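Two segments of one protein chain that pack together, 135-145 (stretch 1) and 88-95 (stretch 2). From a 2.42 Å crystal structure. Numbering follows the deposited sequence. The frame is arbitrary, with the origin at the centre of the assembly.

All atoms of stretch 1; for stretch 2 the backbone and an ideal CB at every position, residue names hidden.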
# COMPACT_ATOMS: atom_id res chain seq x y z
N THR A 135 -6.02 10.25 14.80
CA THR A 135 -7.33 10.74 14.43
C THR A 135 -7.30 12.25 14.47
O THR A 135 -6.83 12.82 15.46
CB THR A 135 -8.38 10.26 15.44
OG1 THR A 135 -8.36 8.83 15.52
CG2 THR A 135 -9.77 10.74 15.06
N ILE A 136 -7.76 12.91 13.41
CA ILE A 136 -7.82 14.37 13.42
C ILE A 136 -9.26 14.83 13.64
O ILE A 136 -10.18 14.02 13.54
CB ILE A 136 -7.30 15.00 12.10
CG1 ILE A 136 -8.29 14.74 10.97
CG2 ILE A 136 -5.91 14.47 11.75
CD1 ILE A 136 -7.94 15.43 9.69
N ASP A 137 -9.42 16.11 13.97
CA ASP A 137 -10.74 16.74 14.13
C ASP A 137 -10.61 18.25 13.89
O ASP A 137 -9.55 18.73 13.50
CB ASP A 137 -11.33 16.44 15.51
CG ASP A 137 -10.42 16.89 16.65
OD1 ASP A 137 -9.64 17.86 16.48
OD2 ASP A 137 -10.44 16.24 17.71
N SER A 138 -11.69 18.98 14.18
CA SER A 138 -11.73 20.44 14.00
C SER A 138 -10.73 21.22 14.85
O SER A 138 -10.47 22.39 14.59
CB SER A 138 -13.14 20.95 14.28
OG SER A 138 -13.54 20.56 15.58
N THR A 139 -10.17 20.57 15.87
CA THR A 139 -9.22 21.22 16.77
C THR A 139 -7.76 20.87 16.46
O THR A 139 -6.85 21.41 17.10
CB THR A 139 -9.47 20.81 18.24
OG1 THR A 139 -8.83 19.55 18.50
CG2 THR A 139 -10.95 20.71 18.54
N THR A 140 -7.52 19.95 15.54
CA THR A 140 -6.15 19.58 15.21
C THR A 140 -5.35 20.73 14.60
O THR A 140 -4.21 20.98 14.98
CB THR A 140 -6.10 18.39 14.24
OG1 THR A 140 -6.79 17.29 14.82
CG2 THR A 140 -4.68 17.98 13.97
N ASN A 141 -5.96 21.43 13.65
CA ASN A 141 -5.34 22.59 13.03
C ASN A 141 -4.15 22.27 12.15
O ASN A 141 -4.16 22.58 10.96
CB ASN A 141 -4.99 23.63 14.09
CG ASN A 141 -6.21 24.20 14.76
OD1 ASN A 141 -7.32 24.11 14.24
ND2 ASN A 141 -6.02 24.80 15.92
N GLU A 142 -3.11 21.67 12.72
CA GLU A 142 -1.93 21.34 11.94
C GLU A 142 -1.30 20.00 12.32
O GLU A 142 -1.40 19.55 13.45
CB GLU A 142 -0.90 22.47 12.00
CG GLU A 142 -0.10 22.54 13.28
CD GLU A 142 0.88 23.69 13.30
OE1 GLU A 142 0.56 24.75 12.73
OE2 GLU A 142 1.96 23.54 13.88
N LEU A 143 -0.63 19.39 11.36
CA LEU A 143 -0.05 18.06 11.51
C LEU A 143 1.08 17.82 10.51
O LEU A 143 0.91 18.00 9.31
CB LEU A 143 -1.14 16.98 11.35
CG LEU A 143 -0.72 15.52 11.60
CD1 LEU A 143 -0.44 15.26 13.06
CD2 LEU A 143 -1.74 14.52 11.06
N PRO A 144 2.25 17.39 11.00
CA PRO A 144 3.38 17.10 10.12
C PRO A 144 3.28 15.71 9.52
O PRO A 144 3.02 14.76 10.23
CB PRO A 144 4.59 17.18 11.05
CG PRO A 144 4.06 17.13 12.43
CD PRO A 144 2.56 17.13 12.41
N LEU A 145 3.44 15.62 8.20
CA LEU A 145 3.38 14.36 7.50
C LEU A 145 4.62 14.18 6.63
O LEU A 145 5.00 15.08 5.87
CB LEU A 145 2.14 14.32 6.60
CG LEU A 145 0.80 14.43 7.32
CD1 LEU A 145 -0.34 14.41 6.30
CD2 LEU A 145 0.65 13.30 8.31
N UNK A 88 10.17 13.89 2.69
CA UNK A 88 10.13 15.27 3.16
C UNK A 88 8.99 15.42 4.16
O UNK A 88 7.84 15.06 3.88
CB UNK A 88 9.96 16.25 1.99
N UNK A 89 9.32 15.92 5.35
CA UNK A 89 8.30 16.16 6.35
C UNK A 89 7.61 17.47 5.98
O UNK A 89 8.25 18.53 5.94
CB UNK A 89 8.89 16.21 7.76
N UNK A 90 6.32 17.41 5.68
CA UNK A 90 5.62 18.62 5.28
C UNK A 90 4.45 18.90 6.20
O UNK A 90 3.64 18.03 6.50
CB UNK A 90 5.14 18.51 3.83
N UNK A 91 4.38 20.14 6.67
CA UNK A 91 3.32 20.51 7.56
C UNK A 91 1.98 20.63 6.83
O UNK A 91 1.88 21.30 5.79
CB UNK A 91 3.67 21.83 8.26
N UNK A 92 0.97 19.95 7.35
CA UNK A 92 -0.37 20.04 6.79
C UNK A 92 -1.25 20.92 7.67
O UNK A 92 -1.07 20.95 8.90
CB UNK A 92 -0.99 18.65 6.64
N UNK A 93 -2.19 21.63 7.05
CA UNK A 93 -3.02 22.59 7.76
C UNK A 93 -4.50 22.32 7.51
O UNK A 93 -4.94 22.22 6.36
CB UNK A 93 -2.66 24.02 7.34
N UNK A 94 -5.26 22.24 8.61
CA UNK A 94 -6.69 21.96 8.54
C UNK A 94 -7.49 23.23 8.75
O UNK A 94 -7.87 23.55 9.87
CB UNK A 94 -7.09 20.91 9.58
N UNK A 95 -7.73 23.93 7.64
CA UNK A 95 -8.30 25.27 7.64
C UNK A 95 -9.79 25.24 7.91
O UNK A 95 -10.35 26.18 8.48
CB UNK A 95 -8.03 25.97 6.31

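Residues 142-145 run antiparallel to 88-94, with an angle of 154° between their N-to-C directions, so the backbone register limits which atoms of stretch 1 each hidden side chain can meet.

Position 88 begins the strand. Its CB points sideways and nothing of stretch 1 lies within 5.5 Å, so the visible atoms hardly restrict it. It is N88, whose side chain makes no close contact with stretch 1.

At position 89 the CB is again sideways, 4.5 Å from L145 O, with phi/psi of -79/118 and open space beyond. A long polar chain or a small residue would serve. The residue is E89; its chain is extended (chi1 and chi2 both t), bringing OE2 to 4.0 Å from P144 CB.

Position 90 pairs with L145 through two hydrogen bonds: N of 90 to L145 O (2.7 Å, 178°), and L145 N to O of 90. The CB, 4.0 Å from L145 O, lies on the face that carries the L143 and L145 side chains. The phi/psi of -122/131 suits beta-branched residues, though other apolar ones would fit. It is I90, and the end of its side chain leads away, leaving the main-chain pairing as its chief contribution.

Position 91 faces P144 in a non-hydrogen-bonded pair, consistent with the proline, which has no N-H to offer. The CB is on the P144 and E142 face, 5.1 Å from P144 CA, so apolar chains of several sizes would suit the proline, and a long flexible one could also reach E142. The deposited residue is M91, a selenomethionine. Its chain bends back, with chi1 at -94° between wells, placing SE 3.7 Å from P144 N and CE 3.2 Å from E142 CB.

Position 92 exchanges hydrogen bonds with L143: N of 92 to L143 O (2.8 Å), and L143 N to O of 92. The CB is 4.3 Å from L145 CD1, a methyl that invites a broad apolar or aromatic surface. W92 provides one. L145 CD1 sits 3.6 Å from the centroid of the W92 five-membered ring, 12° off the normal, a CH-pi contact over the face.

Position 93 is paired with E142 without hydrogen bonds, and its CB lies 5.2 Å from E142 CB on the same face. Polar, aromatic or beta-branched residues could all be accommodated. It is Y93, whose CE2 approaches E142 OE1 to 3.8 Å.

Position 94 donates from N to N141 O (2.6 Å, 178°). Its CB points toward stretch 1, where I136, T140 and L143 offer aliphatic carbons; a large apolar or aromatic side chain is expected. F94 has the largest covered area of either stretch, 125 Å². I136 CD1 lies over one ring face, 4.1 Å from the ring centroid, while L143 CB meets the edge, 3.7 Å from F94 CE2. T140 CG2 is also 3.7 Å from F94 CE2.

Position 95 points its CB away into space free of stretch 1, so many residues are possible; L95 makes no contact.

Stretch 2, residues 88-95: NEIMWYFL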
# COMPACT_ATOMS: atom_id res chain seq x y z
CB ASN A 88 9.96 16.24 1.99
CG ASN A 88 10.03 17.71 2.42
OD1 ASN A 88 10.64 18.06 3.43
ND2 ASN A 88 9.41 18.59 1.61
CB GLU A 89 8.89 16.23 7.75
CG GLU A 89 7.85 16.37 8.86
CD GLU A 89 8.46 16.47 10.25
OE1 GLU A 89 9.19 17.46 10.52
OE2 GLU A 89 8.22 15.57 11.08
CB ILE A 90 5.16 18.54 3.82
CG1 ILE A 90 6.40 18.42 2.93
CG2 ILE A 90 4.36 19.79 3.44
CD1 ILE A 90 6.14 18.32 1.45
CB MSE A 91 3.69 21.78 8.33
CG MSE A 91 4.33 21.48 9.70
SE MSE A 91 2.90 21.05 10.98
CE MSE A 91 1.68 22.33 10.18
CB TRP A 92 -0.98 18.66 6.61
CG TRP A 92 -0.50 18.00 5.37
CD1 TRP A 92 0.78 17.59 5.11
CD2 TRP A 92 -1.27 17.67 4.21
NE1 TRP A 92 0.85 17.03 3.85
CE2 TRP A 92 -0.39 17.06 3.28
CE3 TRP A 92 -2.62 17.83 3.87
CZ2 TRP A 92 -0.82 16.60 2.03
CZ3 TRP A 92 -3.04 17.38 2.61
CH2 TRP A 92 -2.14 16.77 1.72
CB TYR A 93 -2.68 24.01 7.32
CG TYR A 93 -1.26 24.44 7.62
CD1 TYR A 93 -0.23 24.14 6.75
CD2 TYR A 93 -0.96 25.15 8.78
CE1 TYR A 93 1.08 24.54 7.02
CE2 TYR A 93 0.34 25.54 9.06
CZ TYR A 93 1.35 25.24 8.17
OH TYR A 93 2.65 25.63 8.44
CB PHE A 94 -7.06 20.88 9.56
CG PHE A 94 -6.19 19.67 9.45
CD1 PHE A 94 -6.32 18.80 8.38
CD2 PHE A 94 -5.21 19.42 10.40
CE1 PHE A 94 -5.50 17.71 8.26
CE2 PHE A 94 -4.39 18.33 10.29
CZ PHE A 94 -4.54 17.47 9.22
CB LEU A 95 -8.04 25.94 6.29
CG LEU A 95 -6.60 25.78 5.76
CD1 LEU A 95 -6.49 26.31 4.35
CD2 LEU A 95 -5.62 26.52 6.67
O HOH W 1 -9.16 23.58 12.15
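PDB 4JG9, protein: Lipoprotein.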